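Local structure of hemoglobin subunit beta (1GCV) at residues 12-15 and 19-22; 62-67 and 121-126. The protein carries oxygen on its haem as the beta subunit of the tetrameric haemoglobin of a shark, transporting it from the gills to the peripheral tissues. All blocks are in the same frame, centred on the assembly; numbering follows the deposited sequence.

Contact 1: 12-15 and 19-22; sequences SKTF and DMKT
Thr14 OG1 is hydrogen-bonded to the carbonyl oxygen of Glu10, one turn back on helix 5-17, consistent with a rotamer in which the methyl CG2, anti to the backbone N, faces Met20. This CG2 lies 4.1 Å from Met20 SD. The main meeting is between Phe15 and Met20, whose side chains cross at about a right angle where helix 5-17 gives way to helix 20-34, the A and B helices of the globin fold. Met20 CG sits over one face of the Phe15 ring, 4.0 Å from its centroid and 17° off the normal, a CH-pi contact displaced toward the rim; its nearest ring atom is CD2, at 3.9 Å. SD stands above the same ring, 5.0 Å from the centroid and 7° off the normal, so this Met-aromatic contact is a distant one. The methionine CB points toward 12-15, and the chain beyond it is bent at chi2 and chi3, curling the methyl back toward the ring, where CE reaches 4.1 Å from Phe15 CZ. Around this cluster, Val58, Leu61, Gln62 and Val65 of helix 50-66 pack on Phe15, and Trp120 of helix 114-132 touches both Thr14 and Phe15. Asp19 takes the N-cap position of helix 20-34, just before Met20. One methylene and, farther off, the sulfur face the ring, the methionine methyl lies by its rim and the threonine methyl meets the sulfur, so what crosses between the segments is apolar, dispersive packing with a CH-pi and a distant Met-aromatic component, while the threonine hydroxyl is satisfied within its own helix.

Contact 2: 62-67 and 121-126; sequences QDAVKH and DKFFEV
Two aliphatic groups approach the Phe123 ring obliquely, Val65 CG2 and Ala64 CB, and both have its far carbon, CZ, as their nearest atom. The contact belongs to the globin fold and joins helix 50-66 (the E helix, which carries the distal His53) to helix 114-132 (the H helix). Phe123 is the one residue of 121-126 that reaches 62-67. The nearest CA atoms, of Val65 and Phe123, are 9.1 Å apart, and the extended phenylalanine side chain spans that separation. Its CG lies anti to the backbone N (chi1 -178°), which extends the ring outward from helix 114-132 to the other segment. The CB of Ala64 points toward helix 114-132 and comes near CZ, whereas Val65 presents a single branch, CG2, the one set anti to its carbonyl carbon; the valine and phenylalanine side chains cross at about a right angle. The buried area is small, 94 Å² over both sides, and the packing is purely apolar. Ile11 of helix 5-17 touches both Val65 and Phe123, so a third helix closes on the same place, and Trp3 adds further cover to Phe123. Ala64 also meets Val71 and Phe75. The neighbouring Lys122 is held by Glu7, in a salt bridge, and by His2 and Trp3. Of the two contacts at CZ, that of Val65 CG2 is the closer, 3.7 Å from Phe123 CZ, against 4.3 Å for Ala64 CB.

Contact 1 closes along the chain before contact 2 opens, yet the two meet in space, their centres about 12 Å apart. Val65 joins them: its CG2, already against Phe123, is also 3.7 Å from Phe15 CD1, and its CG1 lies 3.8 Å from Ser12 CA. Gln62 adds a packing contact, its OE1 3.3 Å from Phe15 CD2. Helices 5-17, 20-34, 50-66 and 114-132 are thus packed together in one largely apolar region. Neither contact includes the iron-binding His53 or His82, but the haem is near: about 7 Å from the side chain of Ala64 and about 9 Å from that of Phe15.

Contact 1: 12-15 and 19-22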
loop_
_atom_site.group_PDB
_atom_site.type_symbol
_atom_site.label_atom_id
_atom_site.label_comp_id
_atom_site.label_asym_id
_atom_site.label_seq_id
_atom_site.Cartn_x
_atom_site.Cartn_y
_atom_site.Cartn_z
ATOM N N SER B 12 -9.604 6.937 -25.780
ATOM C CA SER B 12 -9.268 7.672 -26.993
ATOM C C SER B 12 -10.191 8.862 -27.222
ATOM O O SER B 12 -9.736 9.938 -27.607
ATOM C CB SER B 12 -9.320 6.742 -28.204
ATOM O OG SER B 12 -10.613 6.751 -28.780
ATOM N N LYS B 13 -11.486 8.671 -26.988
ATOM C CA LYS B 13 -12.447 9.748 -27.176
ATOM C C LYS B 13 -12.222 10.907 -26.208
ATOM O O LYS B 13 -12.299 12.070 -26.601
ATOM C CB LYS B 13 -13.875 9.222 -27.020
ATOM C CG LYS B 13 -14.688 9.265 -28.309
ATOM C CD LYS B 13 -14.215 8.208 -29.308
ATOM C CE LYS B 13 -13.172 8.763 -30.275
ATOM N NZ LYS B 13 -12.287 7.698 -30.838
ATOM N N THR B 14 -11.945 10.594 -24.944
ATOM C CA THR B 14 -11.714 11.632 -23.938
ATOM C C THR B 14 -10.492 12.470 -24.285
ATOM O O THR B 14 -10.469 13.680 -24.059
ATOM C CB THR B 14 -11.503 11.027 -22.534
ATOM O OG1 THR B 14 -12.677 10.304 -22.148
ATOM C CG2 THR B 14 -11.238 12.126 -21.503
ATOM N N PHE B 15 -9.475 11.827 -24.838
ATOM C CA PHE B 15 -8.261 12.533 -25.200
ATOM C C PHE B 15 -8.420 13.409 -26.429
ATOM O O PHE B 15 -7.647 14.343 -26.636
ATOM C CB PHE B 15 -7.133 11.539 -25.431
ATOM C CG PHE B 15 -6.226 11.409 -24.266
ATOM C CD1 PHE B 15 -6.468 10.451 -23.294
ATOM C CD2 PHE B 15 -5.159 12.281 -24.107
ATOM C CE1 PHE B 15 -5.663 10.369 -22.176
ATOM C CE2 PHE B 15 -4.350 12.207 -22.997
ATOM C CZ PHE B 15 -4.600 11.250 -22.027
ATOM N N ASP B 19 -10.183 18.755 -22.863
ATOM C CA ASP B 19 -8.949 19.523 -22.749
ATOM C C ASP B 19 -8.107 18.900 -21.631
ATOM O O ASP B 19 -8.080 19.399 -20.501
ATOM C CB ASP B 19 -9.279 20.979 -22.418
ATOM C CG ASP B 19 -8.047 21.860 -22.348
ATOM O OD1 ASP B 19 -6.980 21.463 -22.874
ATOM O OD2 ASP B 19 -8.152 22.958 -21.763
ATOM N N MET B 20 -7.423 17.807 -21.961
ATOM C CA MET B 20 -6.600 17.086 -20.999
ATOM C C MET B 20 -5.437 17.911 -20.472
ATOM O O MET B 20 -4.927 17.636 -19.383
ATOM C CB MET B 20 -6.087 15.783 -21.619
ATOM C CG MET B 20 -7.164 14.702 -21.753
ATOM S SD MET B 20 -8.092 14.373 -20.222
ATOM C CE MET B 20 -6.973 13.252 -19.391
ATOM N N LYS B 21 -5.019 18.918 -21.236
ATOM C CA LYS B 21 -3.922 19.779 -20.804
ATOM C C LYS B 21 -4.355 20.529 -19.536
ATOM O O LYS B 21 -3.606 20.614 -18.562
ATOM C CB LYS B 21 -3.548 20.777 -21.915
ATOM C CG LYS B 21 -2.070 21.198 -21.933
ATOM C CD LYS B 21 -1.898 22.680 -22.282
ATOM C CE LYS B 21 -0.484 22.981 -22.770
ATOM N NZ LYS B 21 0.010 24.322 -22.337
ATOM N N THR B 22 -5.573 21.057 -19.549
ATOM C CA THR B 22 -6.090 21.785 -18.402
ATOM C C THR B 22 -6.339 20.826 -17.255
ATOM O O THR B 22 -6.038 21.133 -16.105
ATOM C CB THR B 22 -7.403 22.507 -18.745
ATOM O OG1 THR B 22 -7.116 23.608 -19.610
ATOM C CG2 THR B 22 -8.076 23.037 -17.488
#

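Contact 2: 62-67 and 121-126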
loop_
_atom_site.group_PDB
_atom_site.type_symbol
_atom_site.label_atom_id
_atom_site.label_comp_id
_atom_site.label_asym_id
_atom_site.label_seq_id
_atom_site.Cartn_x
_atom_site.Cartn_y
_atom_site.Cartn_z
ATOM N N GLN B 62 -1.003 10.810 -24.467
ATOM C CA GLN B 62 -1.631 10.807 -25.783
ATOM C C GLN B 62 -0.948 9.752 -26.644
ATOM O O GLN B 62 -1.595 9.073 -27.434
ATOM C CB GLN B 62 -1.494 12.187 -26.434
ATOM C CG GLN B 62 -2.089 12.287 -27.822
ATOM C CD GLN B 62 -3.598 12.190 -27.812
ATOM O OE1 GLN B 62 -4.280 13.028 -27.224
ATOM N NE2 GLN B 62 -4.131 11.162 -28.465
ATOM N N ASP B 63 0.363 9.615 -26.472
ATOM C CA ASP B 63 1.151 8.639 -27.218
ATOM C C ASP B 63 0.813 7.228 -26.730
ATOM O O ASP B 63 0.684 6.300 -27.529
ATOM C CB ASP B 63 2.655 8.919 -27.033
ATOM C CG ASP B 63 3.475 8.661 -28.303
ATOM O OD1 ASP B 63 4.726 8.690 -28.228
ATOM O OD2 ASP B 63 2.876 8.427 -29.376
ATOM N N ALA B 64 0.666 7.072 -25.418
ATOM C CA ALA B 64 0.337 5.776 -24.838
ATOM C C ALA B 64 -1.025 5.328 -25.345
ATOM O O ALA B 64 -1.260 4.145 -25.556
ATOM C CB ALA B 64 0.320 5.869 -23.322
ATOM N N VAL B 65 -1.922 6.284 -25.540
ATOM C CA VAL B 65 -3.264 5.989 -26.020
ATOM C C VAL B 65 -3.240 5.432 -27.444
ATOM O O VAL B 65 -4.082 4.618 -27.800
ATOM C CB VAL B 65 -4.152 7.256 -25.977
ATOM C CG1 VAL B 65 -5.501 6.981 -26.623
ATOM C CG2 VAL B 65 -4.343 7.698 -24.539
ATOM N N LYS B 66 -2.271 5.861 -28.251
ATOM C CA LYS B 66 -2.147 5.401 -29.639
ATOM C C LYS B 66 -1.509 4.013 -29.773
ATOM O O LYS B 66 -1.749 3.298 -30.750
ATOM C CB LYS B 66 -1.345 6.421 -30.458
ATOM C CG LYS B 66 -2.182 7.605 -30.934
ATOM C CD LYS B 66 -1.313 8.765 -31.408
ATOM C CE LYS B 66 -1.147 8.760 -32.932
ATOM N NZ LYS B 66 -1.192 10.131 -33.541
ATOM N N HIS B 67 -0.692 3.640 -28.792
ATOM C CA HIS B 67 -0.033 2.337 -28.776
ATOM C C HIS B 67 -0.410 1.666 -27.459
ATOM O O HIS B 67 0.450 1.155 -26.749
ATOM C CB HIS B 67 1.484 2.507 -28.836
ATOM C CG HIS B 67 1.948 3.458 -29.895
ATOM N ND1 HIS B 67 2.674 3.050 -30.993
ATOM C CD2 HIS B 67 1.797 4.797 -30.020
ATOM C CE1 HIS B 67 2.950 4.097 -31.749
ATOM N NE2 HIS B 67 2.429 5.170 -31.181
ATOM N N ASP B 121 -8.927 3.892 -14.074
ATOM C CA ASP B 121 -8.072 3.306 -13.048
ATOM C C ASP B 121 -7.195 2.256 -13.717
ATOM O O ASP B 121 -5.995 2.170 -13.468
ATOM C CB ASP B 121 -8.939 2.647 -11.972
ATOM C CG ASP B 121 -8.125 2.097 -10.823
ATOM O OD1 ASP B 121 -7.900 0.874 -10.784
ATOM O OD2 ASP B 121 -7.712 2.887 -9.953
ATOM N N LYS B 122 -7.821 1.461 -14.576
ATOM C CA LYS B 122 -7.140 0.403 -15.304
ATOM C C LYS B 122 -6.086 0.994 -16.220
ATOM O O LYS B 122 -4.961 0.505 -16.285
ATOM C CB LYS B 122 -8.154 -0.387 -16.126
ATOM C CG LYS B 122 -7.566 -1.559 -16.868
ATOM C CD LYS B 122 -8.589 -2.145 -17.821
ATOM C CE LYS B 122 -8.314 -3.610 -18.080
ATOM N NZ LYS B 122 -8.749 -4.008 -19.442
ATOM N N PHE B 123 -6.451 2.057 -16.927
ATOM C CA PHE B 123 -5.514 2.702 -17.829
ATOM C C PHE B 123 -4.312 3.269 -17.085
ATOM O O PHE B 123 -3.176 3.080 -17.514
ATOM C CB PHE B 123 -6.197 3.822 -18.614
ATOM C CG PHE B 123 -5.290 4.507 -19.601
ATOM C CD1 PHE B 123 -4.742 3.799 -20.670
ATOM C CD2 PHE B 123 -4.970 5.854 -19.454
ATOM C CE1 PHE B 123 -3.887 4.422 -21.576
ATOM C CE2 PHE B 123 -4.115 6.485 -20.359
ATOM C CZ PHE B 123 -3.574 5.766 -21.422
ATOM N N PHE B 124 -4.550 3.962 -15.973
ATOM C CA PHE B 124 -3.447 4.550 -15.217
ATOM C C PHE B 124 -2.577 3.513 -14.539
ATOM O O PHE B 124 -1.401 3.748 -14.271
ATOM C CB PHE B 124 -3.984 5.561 -14.211
ATOM C CG PHE B 124 -4.396 6.840 -14.851
ATOM C CD1 PHE B 124 -5.621 7.416 -14.567
ATOM C CD2 PHE B 124 -3.578 7.433 -15.807
ATOM C CE1 PHE B 124 -6.035 8.566 -15.229
ATOM C CE2 PHE B 124 -3.983 8.580 -16.472
ATOM C CZ PHE B 124 -5.217 9.147 -16.181
ATOM N N GLU B 125 -3.162 2.356 -14.272
ATOM C CA GLU B 125 -2.429 1.262 -13.660
ATOM C C GLU B 125 -1.424 0.743 -14.698
ATOM O O GLU B 125 -0.284 0.426 -14.360
ATOM C CB GLU B 125 -3.406 0.162 -13.272
ATOM C CG GLU B 125 -3.088 -0.553 -11.991
ATOM C CD GLU B 125 -3.767 -1.907 -11.939
ATOM O OE1 GLU B 125 -5.017 -1.941 -12.014
ATOM O OE2 GLU B 125 -3.055 -2.932 -11.836
ATOM N N VAL B 126 -1.852 0.669 -15.961
ATOM C CA VAL B 126 -0.991 0.198 -17.051
ATOM C C VAL B 126 0.136 1.199 -17.309
ATOM O O VAL B 126 1.271 0.812 -17.597
ATOM C CB VAL B 126 -1.802 -0.005 -18.373
ATOM C CG1 VAL B 126 -0.858 -0.117 -19.569
ATOM C CG2 VAL B 126 -2.665 -1.245 -18.264
#